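Local coordinates for MaoC family protein (Mycobacterium tuberculosis H37Rv, PDB 3KHP) that probably interconverts 2-enoyl and (3R)-3-hydroxyacyl thioesters by hydration and dehydration, using a double hot dog fold of the MaoC family, at residues D214-F217 with A218-A222; H230-C233 with T234-V237. One frame throughout, in Å; residues are numbered along the deposited sequence.

Interaction 1: D214-F217 with A218-A222; sequences DPWF and ATQLA
Ala-218, Thr-219, Gln-220 and Leu-221 each donate their N-H to the carbonyl four residues back, from Asp-214 to Phe-217, so the backbone makes a short alpha-helix; Gln-220 N to Trp-216 O, at 2.7 Å, is the shortest of these bonds. The segments include the end of the hydratase 2 signature sequence, and Asp-214 is the N-cap: its OD1 takes Trp-216 N at 3.1 Å from above the carboxylate plane, leaving OD2 to accept from the backbone N of His-67 of the second subunit. That same histidine stacks on the Trp-216 ring, which places the helix start at the dimer interface. Within the helix, Gln-220 CG, set anti to its own carbonyl carbon (chi1 -66°), lies over the indole as a CH-pi contact, 3.8 Å from the centroid of the five-membered ring; a bend at chi2 then carries the amide across the ring, its plane strongly inclined to the indole. The next residue repeats the pattern one turn after Phe-217: Leu-221 CB lies over a face of the phenyl ring, toward its rim, 4.0 Å from the centroid. Leu-221 CD1 joins the two aromatic side chains, touching Phe-217 CD1 at 3.4 Å and Trp-216 CZ3 at 3.8 Å. Thr-219 holds OG1 opposite its own backbone N (chi1 -178°), which turns CG2 back over the helix backbone and brings it tightly, to 3.0 Å, against Pro-215 O.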
# COMPACT_ATOMS: atom_id res chain seq x y z
N ASP A 214 -1.72 -5.87 14.05
CA ASP A 214 -2.75 -6.26 15.01
C ASP A 214 -2.28 -5.97 16.41
O ASP A 214 -1.35 -6.58 16.87
CB ASP A 214 -3.02 -7.74 14.89
CG ASP A 214 -4.13 -8.20 15.79
OD1 ASP A 214 -4.88 -7.37 16.39
OD2 ASP A 214 -4.26 -9.41 15.90
N PRO A 215 -2.90 -5.01 17.08
CA PRO A 215 -2.47 -4.66 18.43
C PRO A 215 -2.61 -5.85 19.38
O PRO A 215 -1.79 -6.01 20.28
CB PRO A 215 -3.42 -3.56 18.86
CG PRO A 215 -4.21 -3.17 17.64
CD PRO A 215 -3.95 -4.13 16.55
N TRP A 216 -3.62 -6.68 19.15
CA TRP A 216 -3.80 -7.86 20.00
C TRP A 216 -2.53 -8.69 19.96
O TRP A 216 -1.92 -8.94 21.00
CB TRP A 216 -4.98 -8.69 19.52
CG TRP A 216 -5.31 -9.76 20.45
CD1 TRP A 216 -6.18 -9.68 21.50
CD2 TRP A 216 -4.82 -11.09 20.43
NE1 TRP A 216 -6.26 -10.88 22.13
CE2 TRP A 216 -5.43 -11.77 21.51
CE3 TRP A 216 -3.92 -11.77 19.62
CZ2 TRP A 216 -5.17 -13.11 21.80
CZ3 TRP A 216 -3.64 -13.12 19.92
CH2 TRP A 216 -4.26 -13.76 21.01
N PHE A 217 -2.13 -9.06 18.75
CA PHE A 217 -1.01 -9.91 18.55
C PHE A 217 0.28 -9.27 19.02
O PHE A 217 1.12 -9.92 19.66
CB PHE A 217 -0.85 -10.25 17.09
CG PHE A 217 0.23 -11.21 16.83
CD1 PHE A 217 -0.02 -12.59 16.80
CD2 PHE A 217 1.53 -10.76 16.65
CE1 PHE A 217 1.07 -13.50 16.59
CE2 PHE A 217 2.58 -11.65 16.45
CZ PHE A 217 2.34 -13.01 16.43
N ALA A 218 0.45 -8.00 18.68
CA ALA A 218 1.66 -7.28 18.96
C ALA A 218 1.90 -7.33 20.44
O ALA A 218 3.03 -7.51 20.88
CB ALA A 218 1.57 -5.80 18.49
N THR A 219 0.85 -7.16 21.22
CA THR A 219 1.00 -7.19 22.68
C THR A 219 0.94 -8.61 23.34
O THR A 219 1.76 -8.94 24.18
CB THR A 219 0.04 -6.25 23.38
OG1 THR A 219 0.31 -6.31 24.79
CG2 THR A 219 -1.37 -6.64 23.17
N GLN A 220 -0.01 -9.43 22.91
CA GLN A 220 -0.29 -10.68 23.58
C GLN A 220 0.75 -11.76 23.27
O GLN A 220 1.05 -12.60 24.14
CB GLN A 220 -1.69 -11.20 23.20
CG GLN A 220 -2.82 -10.32 23.69
CD GLN A 220 -3.35 -10.82 25.01
OE1 GLN A 220 -4.09 -11.80 25.06
NE2 GLN A 220 -2.94 -10.17 26.10
N LEU A 221 1.29 -11.76 22.07
CA LEU A 221 2.37 -12.68 21.71
C LEU A 221 3.74 -12.07 21.69
O LEU A 221 4.69 -12.76 22.01
CB LEU A 221 2.07 -13.38 20.37
CG LEU A 221 0.95 -14.39 20.70
CD1 LEU A 221 -0.11 -14.42 19.71
CD2 LEU A 221 1.55 -15.76 20.94
N ALA A 222 3.87 -10.78 21.38
CA ALA A 222 5.20 -10.18 21.17
C ALA A 222 5.59 -9.17 22.24
O ALA A 222 6.74 -8.84 22.37
CB ALA A 222 5.29 -9.54 19.77

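Interaction 2: H230-C233 with T234-V237; sequences HGLC and TYGV
His-230 O ends up gripped by two amides, Cys-233 N at 2.9 Å and Thr-234 N at 3.3 Å, and from there the backbone runs as regular alpha-helix: Tyr-235, Gly-236 and Val-237 donate in turn to the carbonyls of Gly-231, Leu-232 and Cys-233. His-230 is the N-cap residue, yet its imidazole leads away from the helix: NE2 donates to Asp-207 O, while the ring stacks with His-212 and meets Tyr-202 edge-to-face. The segments form the first turns of helix 231-245, the long central helix that the antiparallel sheet of a hot dog fold wraps around, and the side chains divide accordingly. Toward the sheet, Leu-232 CD2 approaches Tyr-235 CD2 at 4.2 Å, obliquely to the phenol ring, and both residues pack on Gln-104 of strand 103-108. The tyrosine ring continues outward until OH hydrogen-bonds with Ile-257 O on strand 254-261, which ties the helix to a second strand and limits swinging of the ring. Cys-233 faces helix 198-202; its SG, anti to the backbone N (chi1 180°), passes Val-237 CG2 loosely at 4.4 Å. Val-237 packs more closely on the backbone, with CG2 3.3 Å from Cys-233 O. Thr-234 sets its CB against Gly-231 O at 3.4 Å, and its side chain also packs on Leu-229 and Val-265.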
# COMPACT_ATOMS: atom_id res chain seq x y z
N HIS A 230 7.58 -2.63 10.34
CA HIS A 230 8.47 -3.64 9.72
C HIS A 230 9.88 -3.08 9.68
O HIS A 230 10.05 -1.94 9.25
CB HIS A 230 8.10 -3.90 8.28
CG HIS A 230 6.72 -4.44 8.06
ND1 HIS A 230 5.57 -3.71 8.27
CD2 HIS A 230 6.32 -5.62 7.51
CE1 HIS A 230 4.52 -4.42 7.90
NE2 HIS A 230 4.95 -5.59 7.44
N GLY A 231 10.88 -3.88 10.11
CA GLY A 231 12.30 -3.51 9.97
C GLY A 231 12.68 -3.13 8.52
O GLY A 231 13.42 -2.16 8.28
N LEU A 232 12.18 -3.88 7.56
CA LEU A 232 12.47 -3.58 6.18
C LEU A 232 11.83 -2.25 5.73
O LEU A 232 12.32 -1.62 4.78
CB LEU A 232 12.09 -4.74 5.27
CG LEU A 232 13.03 -5.96 5.45
CD1 LEU A 232 12.56 -7.12 4.60
CD2 LEU A 232 14.53 -5.58 5.13
N CYS A 233 10.77 -1.80 6.43
CA CYS A 233 10.16 -0.54 6.09
C CYS A 233 11.11 0.59 6.52
O CYS A 233 11.44 1.46 5.72
CB CYS A 233 8.80 -0.38 6.71
SG CYS A 233 8.03 1.18 6.32
N THR A 234 11.57 0.53 7.77
CA THR A 234 12.62 1.39 8.27
C THR A 234 13.83 1.45 7.33
O THR A 234 14.37 2.53 7.05
CB THR A 234 13.09 0.91 9.66
OG1 THR A 234 11.97 0.93 10.56
CG2 THR A 234 14.12 1.77 10.23
N TYR A 235 14.26 0.30 6.87
CA TYR A 235 15.37 0.19 5.94
C TYR A 235 15.08 0.91 4.61
O TYR A 235 15.91 1.64 4.10
CB TYR A 235 15.63 -1.26 5.70
CG TYR A 235 16.77 -1.67 4.83
CD1 TYR A 235 18.09 -1.65 5.30
CD2 TYR A 235 16.53 -2.22 3.58
CE1 TYR A 235 19.14 -2.11 4.51
CE2 TYR A 235 17.57 -2.67 2.79
CZ TYR A 235 18.88 -2.63 3.27
OH TYR A 235 19.91 -3.15 2.49
N GLY A 236 13.88 0.74 4.09
CA GLY A 236 13.44 1.49 2.91
C GLY A 236 13.37 3.00 3.14
O GLY A 236 13.64 3.78 2.23
N VAL A 237 13.01 3.42 4.35
CA VAL A 237 12.93 4.85 4.66
C VAL A 237 14.34 5.43 4.68
O VAL A 237 14.60 6.42 4.00
CB VAL A 237 12.22 5.16 5.98
CG1 VAL A 237 12.31 6.63 6.26
CG2 VAL A 237 10.72 4.70 5.95

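Interaction 1 closes before interaction 2 opens, and the two occupy consecutive helices, 215-220 and 231-245, both within the MaoC-like domain. They do not touch: their centres are 20 Å apart and their nearest atoms about 9 Å. Their settings differ. Interaction 1 sits about 23 Å from the centre of the chain, on a peripheral helix whose first residues meet the second subunit; interaction 2 lies about 6 Å from that centre, buried against the sheet and touched by no other chain. The chain therefore passes from the dimer interface into the core of the fold within about fifteen residues, the intervening loop joining the two helices.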